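Local structure of formyltransferase PseJ (Anoxybacillus kamchatkensis G10, 6EDK) at residues Leu29-Glu34 / Asp67-Tyr72; Leu56-Ala61 / His79-Glu84; Pro106-Phe111 / Asp145-Thr150. The protein is a formyltransferase-family protein with an alpha/beta fold built round a mixed six-stranded sheet. All coordinates share one frame; numbering follows the deposited sequence.

How the contacts relate
From the N terminus, strand 27-31 and the turn after it supply 29-34; helix 36-43 and strand 48-52 follow before strand 68-71 returns alongside, closing contact 1. Contact 2 opens inside that loop, at 56-61, and closes beyond it on helix 80-85, so the two cross along the chain. They also touch, Leu31 CD2 lying 4.0 Å from Leu56 CD1, with centres about 14 Å apart. Contact 3 follows in series: it joins helix 106-112 to the start of helix 147-169, closing the excursion through strands 118-123 and 133-138, and lies on the opposite side of the chain's centre, its centre about 25 Å from that of contact 1 and about 33 Å from that of contact 2.

Contact 1 of 3, residues Leu29-Glu34 / Asp67-Tyr72; sequences LLLGPE and DFIISY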
# COMPACT_ATOMS: atom_id res chain seq x y z
N LEU A 29 9.61 7.63 9.64
CA LEU A 29 8.33 8.31 9.66
C LEU A 29 7.30 7.34 9.06
O LEU A 29 7.43 7.00 7.89
CB LEU A 29 8.35 9.57 8.82
CG LEU A 29 7.04 10.32 8.66
CD1 LEU A 29 6.48 10.73 10.03
CD2 LEU A 29 7.17 11.57 7.72
N LEU A 30 6.29 7.00 9.83
CA LEU A 30 5.18 6.15 9.38
C LEU A 30 4.00 7.03 9.07
O LEU A 30 3.48 7.72 9.96
CB LEU A 30 4.85 5.13 10.48
CG LEU A 30 3.66 4.20 10.34
CD1 LEU A 30 3.75 3.39 9.04
CD2 LEU A 30 3.68 3.30 11.60
N LEU A 31 3.61 7.07 7.80
CA LEU A 31 2.47 7.84 7.36
C LEU A 31 1.24 6.96 7.30
O LEU A 31 1.28 5.84 6.72
CB LEU A 31 2.70 8.48 6.02
CG LEU A 31 3.88 9.47 5.96
CD1 LEU A 31 4.09 9.98 4.60
CD2 LEU A 31 3.62 10.62 6.95
N GLY A 32 0.15 7.46 7.86
CA GLY A 32 -1.09 6.73 7.95
C GLY A 32 -1.56 6.55 9.37
O GLY A 32 -1.06 7.16 10.29
N PRO A 33 -2.58 5.74 9.56
CA PRO A 33 -3.14 5.51 10.89
C PRO A 33 -2.10 5.00 11.87
O PRO A 33 -1.15 4.32 11.49
CB PRO A 33 -4.23 4.45 10.64
CG PRO A 33 -4.57 4.57 9.26
CD PRO A 33 -3.37 5.07 8.50
N GLU A 34 -2.29 5.31 13.17
CA GLU A 34 -1.35 4.79 14.15
C GLU A 34 -1.54 3.28 14.25
O GLU A 34 -2.67 2.79 14.37
CB GLU A 34 -1.49 5.47 15.52
CG GLU A 34 -0.65 4.82 16.71
CD GLU A 34 0.92 4.63 16.55
OE1 GLU A 34 1.57 5.02 15.54
OE2 GLU A 34 1.52 4.03 17.49
N ASP A 67 15.06 9.55 8.12
CA ASP A 67 15.88 8.70 7.28
C ASP A 67 15.05 7.86 6.29
O ASP A 67 15.54 7.56 5.21
CB ASP A 67 16.70 7.74 8.12
CG ASP A 67 17.73 8.44 8.95
OD1 ASP A 67 18.37 9.34 8.40
OD2 ASP A 67 17.83 8.12 10.14
N PHE A 68 13.80 7.53 6.65
CA PHE A 68 13.01 6.58 5.85
C PHE A 68 11.55 6.84 6.10
O PHE A 68 11.18 7.15 7.24
CB PHE A 68 13.40 5.16 6.20
CG PHE A 68 13.20 4.17 5.07
CD1 PHE A 68 14.21 3.93 4.16
CD2 PHE A 68 12.00 3.50 4.94
CE1 PHE A 68 14.02 3.03 3.11
CE2 PHE A 68 11.81 2.62 3.90
CZ PHE A 68 12.83 2.39 2.98
N ILE A 69 10.73 6.81 5.04
CA ILE A 69 9.29 7.00 5.15
C ILE A 69 8.59 5.70 4.77
O ILE A 69 8.94 5.11 3.75
CB ILE A 69 8.79 8.12 4.23
CG1 ILE A 69 9.48 9.48 4.68
CG2 ILE A 69 7.33 8.21 4.27
CD1 ILE A 69 9.22 10.59 3.72
N ILE A 70 7.63 5.26 5.59
CA ILE A 70 6.77 4.12 5.25
C ILE A 70 5.34 4.62 5.25
O ILE A 70 4.82 5.08 6.27
CB ILE A 70 6.94 2.95 6.24
CG1 ILE A 70 8.35 2.43 6.25
CG2 ILE A 70 5.91 1.76 5.85
CD1 ILE A 70 8.65 1.52 7.44
N SER A 71 4.68 4.60 4.09
CA SER A 71 3.27 4.95 4.10
C SER A 71 2.42 3.67 3.97
O SER A 71 2.72 2.80 3.16
CB SER A 71 2.85 5.94 3.01
OG SER A 71 2.98 5.49 1.69
N TYR A 72 1.39 3.60 4.78
CA TYR A 72 0.50 2.40 4.86
C TYR A 72 -0.85 2.97 5.24
O TYR A 72 -1.11 3.26 6.41
CB TYR A 72 1.02 1.40 5.88
CG TYR A 72 0.16 0.14 5.99
CD1 TYR A 72 -0.68 -0.23 4.96
CD2 TYR A 72 0.20 -0.67 7.14
CE1 TYR A 72 -1.49 -1.39 5.07
CE2 TYR A 72 -0.62 -1.83 7.23
CZ TYR A 72 -1.42 -2.16 6.20
OH TYR A 72 -2.25 -3.30 6.22
O HOH W 1 -0.01 3.25 9.16
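Leu29 to Leu31 and Ile69 to Ser71 pair residue by residue, and the backbone bonds set the register. Leu29 N donates to Phe68 O at 2.9 Å and Ile70 N returns a bond to Leu29 O. Leu31 N donates to Ile70 O at 2.8 Å, and Tyr72 N to Leu31 O at 3.0 Å. CA-H groups of Ile69, Leu30 and Ser71 approach the carbonyl oxygens of Leu29, Ile70 and Leu31.

The short strand axes run 21° apart in the same direction, so this is a parallel pair. It joins the first and third strands in chain order of a 2-1-3-4-5-6 sheet, an arrangement of the Rossmann-like kind, with strands 48-52 and 90-94 on the two flanks. The pair borders the ligand site: the side chain of Ser71 lies about 4 Å from the bound ligand.

Apolar contacts divide between the sheet faces. On the face of Leu29, Leu31, Ile69 and Ser71, Leu31 CD1 lies 3.7 Å from Ile69 CG2, the two side chains crossing obliquely, while Leu31 CB meets Ser71 CB. On the other, Leu30 has CG anti to its backbone N (chi1 175°); its CD1 sits 3.4 Å from Ile70 O and 4.2 Å from Ile70 CG2.

Polar ends find further partners. A water donates to both Pro33 O and Tyr72 O, 3.0 Å from the latter, which also accepts from Arg35 NH2. Tyr72 OH bonds Glu159 OE2.

Contact 2 of 3, residues Leu56-Ala61 / His79-Glu84; sequences LDKKSA and HPDIVE
Lys58 NZ and Asp81 OD2 form a salt bridge of 2.8 Å in which the ammonium meets the oxygen nearly along its C-O bond. The aliphatic part of the lysine lies slantwise over the aspartate: its CD is 3.3 Å from Asp81 OD2 and also rests against Asp81 CB, which shows that the touch extends beyond the charged ends. Chi1 (73°) puts Lys58 CG between the backbone N and the carbonyl carbon, and after two extended torsions a bend at chi4 (-139°) sets NZ. Asp81 stands in the first turn of helix 80-85, where a carboxylate would probably be stabilised by the helix N terminus as well as by the lysine.

Next to the charged pair lies the apolar part. Ile82 CG1 is 3.8 Å from Lys58 CA and similarly near Lys58 CB, while its CD1 reaches Leu56 CB at 4.0 Å. A water links the two backbones, donating to Leu56 O and accepting from His79 N, each at 2.8 Å.

Both backbones are fixed locally. His79 is the N-cap residue: its ND1 accepts from Asp81 N at 3.0 Å, the donor tilted 21° from the ring plane, while Pro80 CD lies over one ring face near the rim. In the facing loop, Asp57 OD1 accepts from Lys59 N at 2.8 Å, an Asx turn set within a type I turn from Asp57 to Ser60.

The contact lies at the surface, joining the loop between strands 48-52 and 68-71 to the start of helix 80-85; Leu56 continues onto Ile62 and Tyr74, Ile82 onto Leu63, and Val83 of the same helix touches the bound N-{4-[{[(6S)-2-amino-4-oxo-3,4,5,6,7,8-hexahydropteridin-6-yl]methyl}(formyl)amino]benzoyl}-L-glutamic acid.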
# COMPACT_ATOMS: atom_id res chain seq x y z
N LEU A 56 1.18 17.03 4.32
CA LEU A 56 2.56 17.39 4.53
C LEU A 56 2.97 18.42 3.50
O LEU A 56 3.06 18.11 2.31
CB LEU A 56 3.49 16.19 4.43
CG LEU A 56 3.52 15.26 5.61
CD1 LEU A 56 4.30 14.06 5.11
CD2 LEU A 56 4.20 15.88 6.77
N ASP A 57 3.24 19.64 3.95
CA ASP A 57 3.97 20.59 3.14
C ASP A 57 5.41 20.15 3.13
O ASP A 57 5.91 19.55 4.10
CB ASP A 57 3.82 22.01 3.74
CG ASP A 57 4.42 23.11 2.84
OD1 ASP A 57 5.66 23.28 2.83
OD2 ASP A 57 3.64 23.79 2.14
N LYS A 58 6.11 20.48 2.04
CA LYS A 58 7.51 20.06 1.96
C LYS A 58 8.39 20.71 3.01
O LYS A 58 9.49 20.19 3.29
CB LYS A 58 8.08 20.36 0.57
CG LYS A 58 8.36 21.81 0.25
CD LYS A 58 8.74 21.94 -1.25
CE LYS A 58 8.93 23.38 -1.71
NZ LYS A 58 8.35 23.62 -3.08
N LYS A 59 7.94 21.82 3.61
CA LYS A 59 8.70 22.46 4.69
C LYS A 59 8.36 21.94 6.08
O LYS A 59 9.05 22.30 7.05
CB LYS A 59 8.47 23.98 4.66
CG LYS A 59 8.98 24.65 3.39
CD LYS A 59 8.70 26.18 3.38
CE LYS A 59 7.22 26.45 3.14
NZ LYS A 59 7.01 27.91 3.03
N SER A 60 7.34 21.07 6.20
CA SER A 60 6.94 20.56 7.51
C SER A 60 8.13 20.10 8.33
O SER A 60 8.99 19.35 7.84
CB SER A 60 5.92 19.39 7.38
OG SER A 60 5.71 18.86 8.69
N ALA A 61 8.17 20.52 9.60
CA ALA A 61 9.21 20.04 10.49
C ALA A 61 9.08 18.55 10.80
O ALA A 61 10.04 17.94 11.29
CB ALA A 61 9.19 20.85 11.80
N HIS A 79 3.82 15.23 -1.90
CA HIS A 79 4.27 16.26 -2.84
C HIS A 79 5.55 15.85 -3.55
O HIS A 79 6.43 15.23 -2.94
CB HIS A 79 4.48 17.56 -2.06
CG HIS A 79 4.73 18.75 -2.93
ND1 HIS A 79 5.96 19.01 -3.50
CD2 HIS A 79 3.90 19.73 -3.34
CE1 HIS A 79 5.87 20.12 -4.21
NE2 HIS A 79 4.63 20.57 -4.13
N PRO A 80 5.71 16.20 -4.84
CA PRO A 80 6.88 15.70 -5.60
C PRO A 80 8.23 16.12 -5.07
O PRO A 80 9.23 15.39 -5.22
CB PRO A 80 6.64 16.27 -7.01
CG PRO A 80 5.19 16.59 -7.06
CD PRO A 80 4.76 16.94 -5.68
N ASP A 81 8.29 17.28 -4.41
CA ASP A 81 9.56 17.69 -3.81
C ASP A 81 9.91 16.79 -2.64
O ASP A 81 11.08 16.43 -2.42
CB ASP A 81 9.47 19.16 -3.39
CG ASP A 81 9.35 20.11 -4.60
OD1 ASP A 81 9.73 19.72 -5.73
OD2 ASP A 81 8.86 21.23 -4.42
N ILE A 82 8.90 16.35 -1.89
CA ILE A 82 9.15 15.34 -0.85
C ILE A 82 9.61 14.03 -1.48
O ILE A 82 10.59 13.39 -1.01
CB ILE A 82 7.89 15.17 0.00
CG1 ILE A 82 7.48 16.48 0.70
CG2 ILE A 82 8.10 14.16 1.08
CD1 ILE A 82 6.15 16.35 1.48
N VAL A 83 8.93 13.62 -2.56
CA VAL A 83 9.29 12.40 -3.29
C VAL A 83 10.74 12.46 -3.72
O VAL A 83 11.51 11.50 -3.49
CB VAL A 83 8.35 12.22 -4.49
CG1 VAL A 83 8.87 11.13 -5.43
CG2 VAL A 83 6.96 11.89 -4.00
N GLU A 84 11.16 13.60 -4.33
CA GLU A 84 12.55 13.68 -4.79
C GLU A 84 13.51 13.67 -3.62
O GLU A 84 14.52 12.98 -3.64
CB GLU A 84 12.76 14.94 -5.63
CG GLU A 84 14.12 14.97 -6.34
CD GLU A 84 14.23 13.90 -7.43
OE1 GLU A 84 13.18 13.42 -7.93
OE2 GLU A 84 15.37 13.52 -7.80
O HOH W 2 2.87 15.95 0.60

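Contact 3 of 3, residues Pro106-Phe111 / Asp145-Thr150; sequences PNLWSF and DTLRTT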
# COMPACT_ATOMS: atom_id res chain seq x y z
N PRO A 106 -8.88 -1.10 -4.29
CA PRO A 106 -8.31 -2.12 -5.15
C PRO A 106 -8.92 -3.49 -4.96
O PRO A 106 -9.04 -4.24 -5.93
CB PRO A 106 -6.82 -2.13 -4.82
CG PRO A 106 -6.76 -1.47 -3.43
CD PRO A 106 -7.88 -0.46 -3.42
N ASN A 107 -9.32 -3.84 -3.73
CA ASN A 107 -9.89 -5.18 -3.53
C ASN A 107 -11.18 -5.32 -4.31
O ASN A 107 -11.40 -6.31 -5.02
CB ASN A 107 -10.11 -5.41 -2.04
CG ASN A 107 -10.66 -6.78 -1.71
OD1 ASN A 107 -10.12 -7.82 -2.13
ND2 ASN A 107 -11.73 -6.81 -0.92
N LEU A 108 -12.08 -4.35 -4.16
CA LEU A 108 -13.33 -4.40 -4.93
C LEU A 108 -13.07 -4.45 -6.43
O LEU A 108 -13.65 -5.29 -7.13
CB LEU A 108 -14.18 -3.20 -4.56
CG LEU A 108 -15.48 -3.04 -5.41
CD1 LEU A 108 -16.39 -4.21 -5.15
CD2 LEU A 108 -16.14 -1.73 -4.91
N TRP A 109 -12.20 -3.60 -6.95
CA TRP A 109 -11.99 -3.56 -8.39
C TRP A 109 -11.33 -4.82 -8.92
O TRP A 109 -11.56 -5.19 -10.09
CB TRP A 109 -11.15 -2.35 -8.78
CG TRP A 109 -11.96 -1.13 -8.76
CD1 TRP A 109 -11.93 -0.14 -7.83
CD2 TRP A 109 -12.97 -0.79 -9.70
NE1 TRP A 109 -12.89 0.82 -8.15
CE2 TRP A 109 -13.54 0.43 -9.29
CE3 TRP A 109 -13.46 -1.43 -10.87
CZ2 TRP A 109 -14.58 1.06 -10.01
CZ3 TRP A 109 -14.50 -0.79 -11.57
CH2 TRP A 109 -15.04 0.44 -11.12
N SER A 110 -10.53 -5.52 -8.07
CA SER A 110 -9.96 -6.77 -8.49
C SER A 110 -11.03 -7.80 -8.78
O SER A 110 -10.82 -8.67 -9.62
CB SER A 110 -8.96 -7.29 -7.45
OG SER A 110 -9.60 -7.92 -6.36
N PHE A 111 -12.19 -7.69 -8.16
CA PHE A 111 -13.30 -8.60 -8.46
C PHE A 111 -14.17 -8.07 -9.59
O PHE A 111 -14.48 -8.82 -10.54
CB PHE A 111 -14.13 -8.82 -7.21
CG PHE A 111 -13.44 -9.68 -6.23
CD1 PHE A 111 -13.41 -11.04 -6.43
CD2 PHE A 111 -12.76 -9.15 -5.18
CE1 PHE A 111 -12.72 -11.85 -5.56
CE2 PHE A 111 -12.08 -9.98 -4.31
CZ PHE A 111 -12.05 -11.33 -4.52
N ASP A 145 -15.85 -16.51 -0.37
CA ASP A 145 -15.30 -15.29 0.22
C ASP A 145 -16.27 -14.11 0.07
O ASP A 145 -17.09 -14.01 -0.88
CB ASP A 145 -13.99 -14.89 -0.46
CG ASP A 145 -12.79 -15.38 0.23
OD1 ASP A 145 -12.79 -15.42 1.47
OD2 ASP A 145 -11.84 -15.74 -0.48
N THR A 146 -16.08 -13.12 0.95
CA THR A 146 -16.77 -11.85 0.90
C THR A 146 -15.74 -10.73 0.73
O THR A 146 -14.57 -10.96 0.79
CB THR A 146 -17.57 -11.64 2.18
OG1 THR A 146 -16.64 -11.62 3.26
CG2 THR A 146 -18.58 -12.79 2.39
N LEU A 147 -16.20 -9.50 0.48
CA LEU A 147 -15.24 -8.40 0.46
C LEU A 147 -14.52 -8.29 1.79
O LEU A 147 -13.35 -7.96 1.80
CB LEU A 147 -15.91 -7.06 0.14
CG LEU A 147 -16.43 -6.99 -1.31
CD1 LEU A 147 -17.28 -5.74 -1.48
CD2 LEU A 147 -15.32 -7.02 -2.36
N ARG A 148 -15.21 -8.53 2.91
CA ARG A 148 -14.53 -8.47 4.20
C ARG A 148 -13.43 -9.50 4.29
O ARG A 148 -12.35 -9.20 4.76
CB ARG A 148 -15.51 -8.71 5.34
CG ARG A 148 -14.92 -8.53 6.73
CD ARG A 148 -15.90 -8.92 7.84
NE ARG A 148 -17.11 -8.07 7.85
CZ ARG A 148 -17.13 -6.83 8.31
NH1 ARG A 148 -16.02 -6.28 8.78
NH2 ARG A 148 -18.25 -6.12 8.29
N THR A 149 -13.72 -10.75 3.95
CA THR A 149 -12.73 -11.80 4.17
C THR A 149 -11.55 -11.65 3.23
O THR A 149 -10.42 -11.89 3.66
CB THR A 149 -13.32 -13.24 4.06
OG1 THR A 149 -13.97 -13.49 2.80
CG2 THR A 149 -14.35 -13.45 5.20
N THR A 150 -11.78 -11.17 1.99
CA THR A 150 -10.67 -10.93 1.06
C THR A 150 -9.86 -9.71 1.48
O THR A 150 -8.65 -9.78 1.49
CB THR A 150 -11.14 -10.74 -0.36
OG1 THR A 150 -12.17 -9.74 -0.44
CG2 THR A 150 -11.80 -12.06 -0.85
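Asn107 and Thr150 form the tighter part of this buried contact. Asn107 ND2 donates to Thr150 OG1 at 3.0 Å, with 155° at the hydrogen and the hydroxyl only 4° out of the amide plane. Asn107 CG stands anti to its backbone N (chi1 -178°), and its side chain crosses that of Thr150 at about a right angle. Asn107 OD1 lies in plane at the edge of the Phe111 ring. That ring and Thr150 meet tip to tip, CZ being 3.8 Å from Thr150 CG2.

The leucine side touches at longer range, though Leu147 buries the most surface: Leu108 CD1 and Leu147 CD1 are 4.1 Å apart, and Phe111 CD2 stays 4.4 Å from Leu147 CD2. All are buried; the solvent side is that of Arg148, exposed and pointing away. Thr146 and Thr149 make a capping box, Thr149 N donating to Thr146 OG1 at 3.1 Å and Thr146 N to Thr149 OG1 at 2.8 Å.

A bound MES, probably from the crystallisation liquor, accepts from Asn107 ND2 and Leu108 N. The contact sets helix 106-112 against the first turn of helix 147-169, whose Tyr151 and Leu154 also touch Asn107, while Tyr141 meets Phe111 edge-to-face.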